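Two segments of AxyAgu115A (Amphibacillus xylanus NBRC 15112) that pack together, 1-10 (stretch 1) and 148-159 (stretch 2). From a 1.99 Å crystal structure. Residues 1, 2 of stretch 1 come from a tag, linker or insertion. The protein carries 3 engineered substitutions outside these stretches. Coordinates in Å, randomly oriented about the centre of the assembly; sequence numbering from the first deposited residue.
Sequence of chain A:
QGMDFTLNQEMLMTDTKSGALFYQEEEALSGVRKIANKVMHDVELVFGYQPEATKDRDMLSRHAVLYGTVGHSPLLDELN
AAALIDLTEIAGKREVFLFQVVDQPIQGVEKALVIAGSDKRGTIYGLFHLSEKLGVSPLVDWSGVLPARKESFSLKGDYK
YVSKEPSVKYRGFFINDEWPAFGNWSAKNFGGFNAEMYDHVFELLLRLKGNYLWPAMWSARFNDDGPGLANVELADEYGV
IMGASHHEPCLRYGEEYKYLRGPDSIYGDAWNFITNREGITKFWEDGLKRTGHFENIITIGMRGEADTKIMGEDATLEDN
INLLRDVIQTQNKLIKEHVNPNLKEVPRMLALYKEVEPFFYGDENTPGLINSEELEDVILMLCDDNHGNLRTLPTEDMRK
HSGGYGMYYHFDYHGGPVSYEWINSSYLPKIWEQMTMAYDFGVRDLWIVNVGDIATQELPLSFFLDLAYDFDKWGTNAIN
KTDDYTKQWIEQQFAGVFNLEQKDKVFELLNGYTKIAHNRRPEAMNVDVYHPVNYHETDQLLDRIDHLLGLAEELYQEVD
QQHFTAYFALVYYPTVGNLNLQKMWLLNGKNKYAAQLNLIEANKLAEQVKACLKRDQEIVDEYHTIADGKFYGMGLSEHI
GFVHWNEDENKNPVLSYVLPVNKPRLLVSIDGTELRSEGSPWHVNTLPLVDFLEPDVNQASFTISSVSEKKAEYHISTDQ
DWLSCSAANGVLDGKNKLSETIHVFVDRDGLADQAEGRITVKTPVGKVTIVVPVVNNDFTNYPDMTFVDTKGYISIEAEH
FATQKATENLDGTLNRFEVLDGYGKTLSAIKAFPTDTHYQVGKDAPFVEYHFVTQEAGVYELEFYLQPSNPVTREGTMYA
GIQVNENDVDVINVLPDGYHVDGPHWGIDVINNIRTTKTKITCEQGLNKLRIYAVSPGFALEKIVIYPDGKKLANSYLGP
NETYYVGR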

# COMPACT_ATOMS: atom_id res chain seq x y z
N GLN A 1 21.65 0.53 -76.39
CA GLN A 1 21.06 1.21 -75.24
C GLN A 1 20.17 2.38 -75.68
O GLN A 1 19.00 2.46 -75.30
CB GLN A 1 22.15 1.71 -74.28
CG GLN A 1 21.61 2.30 -73.00
CD GLN A 1 22.35 3.56 -72.58
OE1 GLN A 1 21.74 4.50 -72.04
NE2 GLN A 1 23.65 3.60 -72.82
N GLY A 2 20.73 3.28 -76.48
CA GLY A 2 20.00 4.46 -76.89
C GLY A 2 19.95 5.53 -75.81
O GLY A 2 20.82 5.63 -74.93
N MET A 3 18.93 6.38 -75.91
CA MET A 3 18.71 7.44 -74.93
C MET A 3 18.02 6.86 -73.69
O MET A 3 17.59 5.71 -73.65
CB MET A 3 17.86 8.56 -75.53
CG MET A 3 18.45 9.24 -76.77
SD MET A 3 20.27 9.36 -76.77
CE MET A 3 20.57 10.93 -75.97
N ASP A 4 17.93 7.70 -72.65
CA ASP A 4 17.21 7.31 -71.44
C ASP A 4 15.70 7.26 -71.69
O ASP A 4 15.16 7.97 -72.53
CB ASP A 4 17.49 8.30 -70.30
CG ASP A 4 18.92 8.23 -69.76
OD1 ASP A 4 19.73 7.38 -70.21
OD2 ASP A 4 19.24 9.06 -68.88
N PHE A 5 15.01 6.43 -70.92
CA PHE A 5 13.58 6.61 -70.78
C PHE A 5 13.33 7.81 -69.88
O PHE A 5 13.89 7.89 -68.78
CB PHE A 5 12.96 5.36 -70.18
CG PHE A 5 11.50 5.50 -69.87
CD1 PHE A 5 10.56 5.11 -70.82
CD2 PHE A 5 11.07 5.97 -68.63
CE1 PHE A 5 9.20 5.22 -70.54
CE2 PHE A 5 9.71 6.07 -68.35
CZ PHE A 5 8.78 5.69 -69.31
N THR A 6 12.49 8.74 -70.32
CA THR A 6 12.24 9.97 -69.58
C THR A 6 10.75 10.16 -69.38
O THR A 6 9.95 9.89 -70.29
CB THR A 6 12.81 11.17 -70.32
OG1 THR A 6 14.23 11.03 -70.43
CG2 THR A 6 12.47 12.47 -69.59
N LEU A 7 10.37 10.64 -68.20
CA LEU A 7 9.03 11.16 -67.96
C LEU A 7 9.18 12.54 -67.35
O LEU A 7 9.94 12.72 -66.39
CB LEU A 7 8.25 10.22 -67.05
CG LEU A 7 6.83 10.66 -66.66
CD1 LEU A 7 6.01 11.11 -67.89
CD2 LEU A 7 6.12 9.52 -65.94
N ASN A 8 8.50 13.54 -67.91
CA ASN A 8 8.54 14.85 -67.29
C ASN A 8 7.19 15.54 -67.44
O ASN A 8 6.28 15.03 -68.11
CB ASN A 8 9.71 15.71 -67.83
CG ASN A 8 9.57 16.06 -69.30
OD1 ASN A 8 8.50 16.45 -69.77
ND2 ASN A 8 10.69 15.96 -70.03
N GLN A 9 7.06 16.69 -66.78
CA GLN A 9 5.80 17.43 -66.77
C GLN A 9 5.34 17.80 -68.17
O GLN A 9 4.13 17.75 -68.46
CB GLN A 9 5.94 18.70 -65.93
CG GLN A 9 6.12 18.51 -64.48
CD GLN A 9 6.22 19.85 -63.79
OE1 GLN A 9 6.80 20.79 -64.34
NE2 GLN A 9 5.65 19.95 -62.59
N GLU A 10 6.26 18.26 -69.02
CA GLU A 10 5.91 18.61 -70.40
C GLU A 10 5.20 17.45 -71.10
O GLU A 10 4.26 17.66 -71.87
CB GLU A 10 7.15 19.00 -71.19
CG GLU A 10 8.08 19.97 -70.50
CD GLU A 10 7.58 21.41 -70.50
OE1 GLU A 10 8.44 22.32 -70.52
OE2 GLU A 10 6.35 21.64 -70.48
N ALA A 148 7.49 13.40 -52.68
CA ALA A 148 8.18 14.60 -53.15
C ALA A 148 7.85 14.87 -54.62
O ALA A 148 7.77 13.96 -55.43
CB ALA A 148 9.69 14.45 -52.97
N ARG A 149 7.59 16.14 -54.93
CA ARG A 149 7.32 16.56 -56.31
C ARG A 149 8.58 16.45 -57.18
O ARG A 149 9.70 16.66 -56.71
CB ARG A 149 6.80 18.01 -56.31
CG ARG A 149 5.45 18.13 -55.63
CD ARG A 149 4.33 17.50 -56.50
NE ARG A 149 4.34 18.12 -57.82
CZ ARG A 149 3.60 19.17 -58.16
NH1 ARG A 149 2.76 19.71 -57.28
NH2 ARG A 149 3.70 19.68 -59.38
N LYS A 150 8.38 16.08 -58.45
CA LYS A 150 9.45 15.96 -59.45
C LYS A 150 9.05 16.72 -60.71
O LYS A 150 7.89 16.73 -61.10
CB LYS A 150 9.70 14.50 -59.89
CG LYS A 150 10.50 13.57 -58.99
CD LYS A 150 10.37 12.18 -59.59
CE LYS A 150 11.51 11.27 -59.22
NZ LYS A 150 11.70 11.26 -57.76
N GLU A 151 10.04 17.31 -61.37
CA GLU A 151 9.80 17.81 -62.72
C GLU A 151 10.11 16.76 -63.78
O GLU A 151 9.49 16.77 -64.85
CB GLU A 151 10.64 19.07 -62.98
CG GLU A 151 10.15 20.26 -62.19
CD GLU A 151 10.49 21.60 -62.84
OE1 GLU A 151 11.51 21.68 -63.58
OE2 GLU A 151 9.72 22.57 -62.62
N SER A 152 11.00 15.81 -63.48
CA SER A 152 11.47 14.85 -64.47
C SER A 152 12.07 13.65 -63.76
O SER A 152 12.51 13.73 -62.62
CB SER A 152 12.53 15.48 -65.40
OG SER A 152 12.80 14.61 -66.49
N PHE A 153 12.07 12.53 -64.48
CA PHE A 153 12.44 11.21 -63.97
C PHE A 153 13.10 10.48 -65.14
O PHE A 153 12.64 10.62 -66.28
CB PHE A 153 11.20 10.45 -63.47
CG PHE A 153 11.40 8.97 -63.29
CD1 PHE A 153 12.05 8.48 -62.17
CD2 PHE A 153 10.90 8.07 -64.23
CE1 PHE A 153 12.24 7.14 -61.99
CE2 PHE A 153 11.08 6.70 -64.05
CZ PHE A 153 11.74 6.24 -62.93
N SER A 154 14.19 9.76 -64.89
CA SER A 154 14.80 9.04 -65.99
C SER A 154 15.29 7.68 -65.55
O SER A 154 15.60 7.47 -64.37
CB SER A 154 15.96 9.81 -66.61
OG SER A 154 15.49 11.04 -67.09
N LEU A 155 15.35 6.75 -66.51
CA LEU A 155 15.96 5.44 -66.33
C LEU A 155 16.89 5.22 -67.51
O LEU A 155 16.54 5.59 -68.64
CB LEU A 155 14.94 4.30 -66.29
CG LEU A 155 13.83 4.25 -65.25
CD1 LEU A 155 12.75 3.25 -65.70
CD2 LEU A 155 14.38 3.84 -63.90
N LYS A 156 18.04 4.61 -67.26
CA LYS A 156 18.99 4.34 -68.33
C LYS A 156 18.32 3.51 -69.43
O LYS A 156 17.39 2.74 -69.19
CB LYS A 156 20.22 3.61 -67.76
CG LYS A 156 21.33 3.37 -68.76
CD LYS A 156 22.24 4.60 -68.94
CE LYS A 156 23.64 4.20 -69.38
NZ LYS A 156 24.56 5.38 -69.52
N GLY A 157 18.80 3.70 -70.66
CA GLY A 157 18.16 3.08 -71.81
C GLY A 157 18.17 1.55 -71.81
O GLY A 157 17.41 0.93 -72.56
N ASP A 158 19.02 0.93 -71.00
CA ASP A 158 19.04 -0.52 -70.87
C ASP A 158 18.72 -0.97 -69.44
O ASP A 158 19.13 -2.07 -69.04
CB ASP A 158 20.39 -1.09 -71.30
CG ASP A 158 21.56 -0.50 -70.52
OD1 ASP A 158 21.33 0.43 -69.72
OD2 ASP A 158 22.70 -0.96 -70.72
N TYR A 159 18.02 -0.14 -68.67
CA TYR A 159 17.53 -0.55 -67.36
C TYR A 159 16.81 -1.88 -67.48
O TYR A 159 16.01 -2.08 -68.40
CB TYR A 159 16.59 0.49 -66.75
CG TYR A 159 16.45 0.30 -65.28
CD1 TYR A 159 15.55 -0.64 -64.74
CD2 TYR A 159 17.26 1.01 -64.40
CE1 TYR A 159 15.46 -0.83 -63.38
CE2 TYR A 159 17.18 0.83 -63.04
CZ TYR A 159 16.28 -0.08 -62.52
OH TYR A 159 16.24 -0.23 -61.15
O HOH W 1 6.85 22.08 -60.78

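The two stretches meet as neighbouring strands of a sheet, residues 5-8 against residues 152-155. They run antiparallel, with an angle of 168° between their directions. The contact buries 739 Å² in all.

Most of the polar pairing is between backbone atoms. Phe 5 and Leu 155 form a hydrogen-bonded pair. Phe 5 N donates to Leu 155 O at 2.9 Å, and Leu 155 N donates to Phe 5 O at 2.9 Å. Leu 7 and Phe 153 repeat the pattern. Leu 7 N donates to Phe 153 O at 3.0 Å, and Phe 153 N donates to Leu 7 O at 2.9 Å. All four amides and all four carbonyls of these two pairs are therefore satisfied across the contact. Leu 7 O and Phe 153 O lie 3.4 Å apart, but both are acceptors, so no bond joins them.

Thr 6 with Ser 154 and Asn 8 with Ser 152 are the non-hydrogen-bonded pairs. Their CA atoms come closer, 4.5 Å between Thr 6 CA and Ser 154 CA and 4.1 Å between Asn 8 CA and Ser 152 CA. Here CA-H groups add to the load on carbonyls that already accept an amide. Ser 154 CA lies 3.2 Å from Phe 5 O, Thr 6 CA 3.4 Å from Phe 153 O, and Ser 152 CA 3.3 Å from Leu 7 O.

The serine hydroxyls turn to the same carbonyls. Ser 152 OG donates a weak bond to Leu 7 O at 3.4 Å. Ser 154 OG donates a weak bond within its own stretch, to Phe 153 O at 3.0 Å.

One more backbone bond lies just past the paired strands. Gln 9 N donates to Glu 151 O at 3.1 Å. Nearby, a water links two side chains: it accepts from Gln 9 NE2 at 3.0 Å and donates weakly to Glu 151 OE2 at 3.4 Å. Gln 9 NE2 also lies 3.8 Å from Arg 149 NH2, at the edge of the guanidinium. Asn 8 occupies the N-cap position of the helix that follows, and its side chain caps a backbone N just past the stretch.

At the other end, Lys 156 to Tyr 159 form a type I turn, closed by Tyr 159 N donating to Lys 156 O at 3.0 Å. Gly 157 N donates weakly to Gln 1 OE1 at 3.3 Å. Gln 1 belongs to the tag and is poorly ordered. Gly 157 CA packs 3.3 Å from Met 3 O. A CB on Gly 157 would clash, lying 2.5 Å from Gln 1 O and 2.5 Å from Met 3 O.

The side chains of Phe 5, Leu 7, Phe 153 and Leu 155 share one face of the sheet and are buried. Phe 5 CD2 is 4.3 Å from Leu 155 CD1, which sits obliquely to the ring. Leu 7 CB meets the edge of the Phe 153 ring, 4.4 Å from Phe 153 CD2. The other face carries the polar Thr 6, Asn 8, Ser 152 and Ser 154.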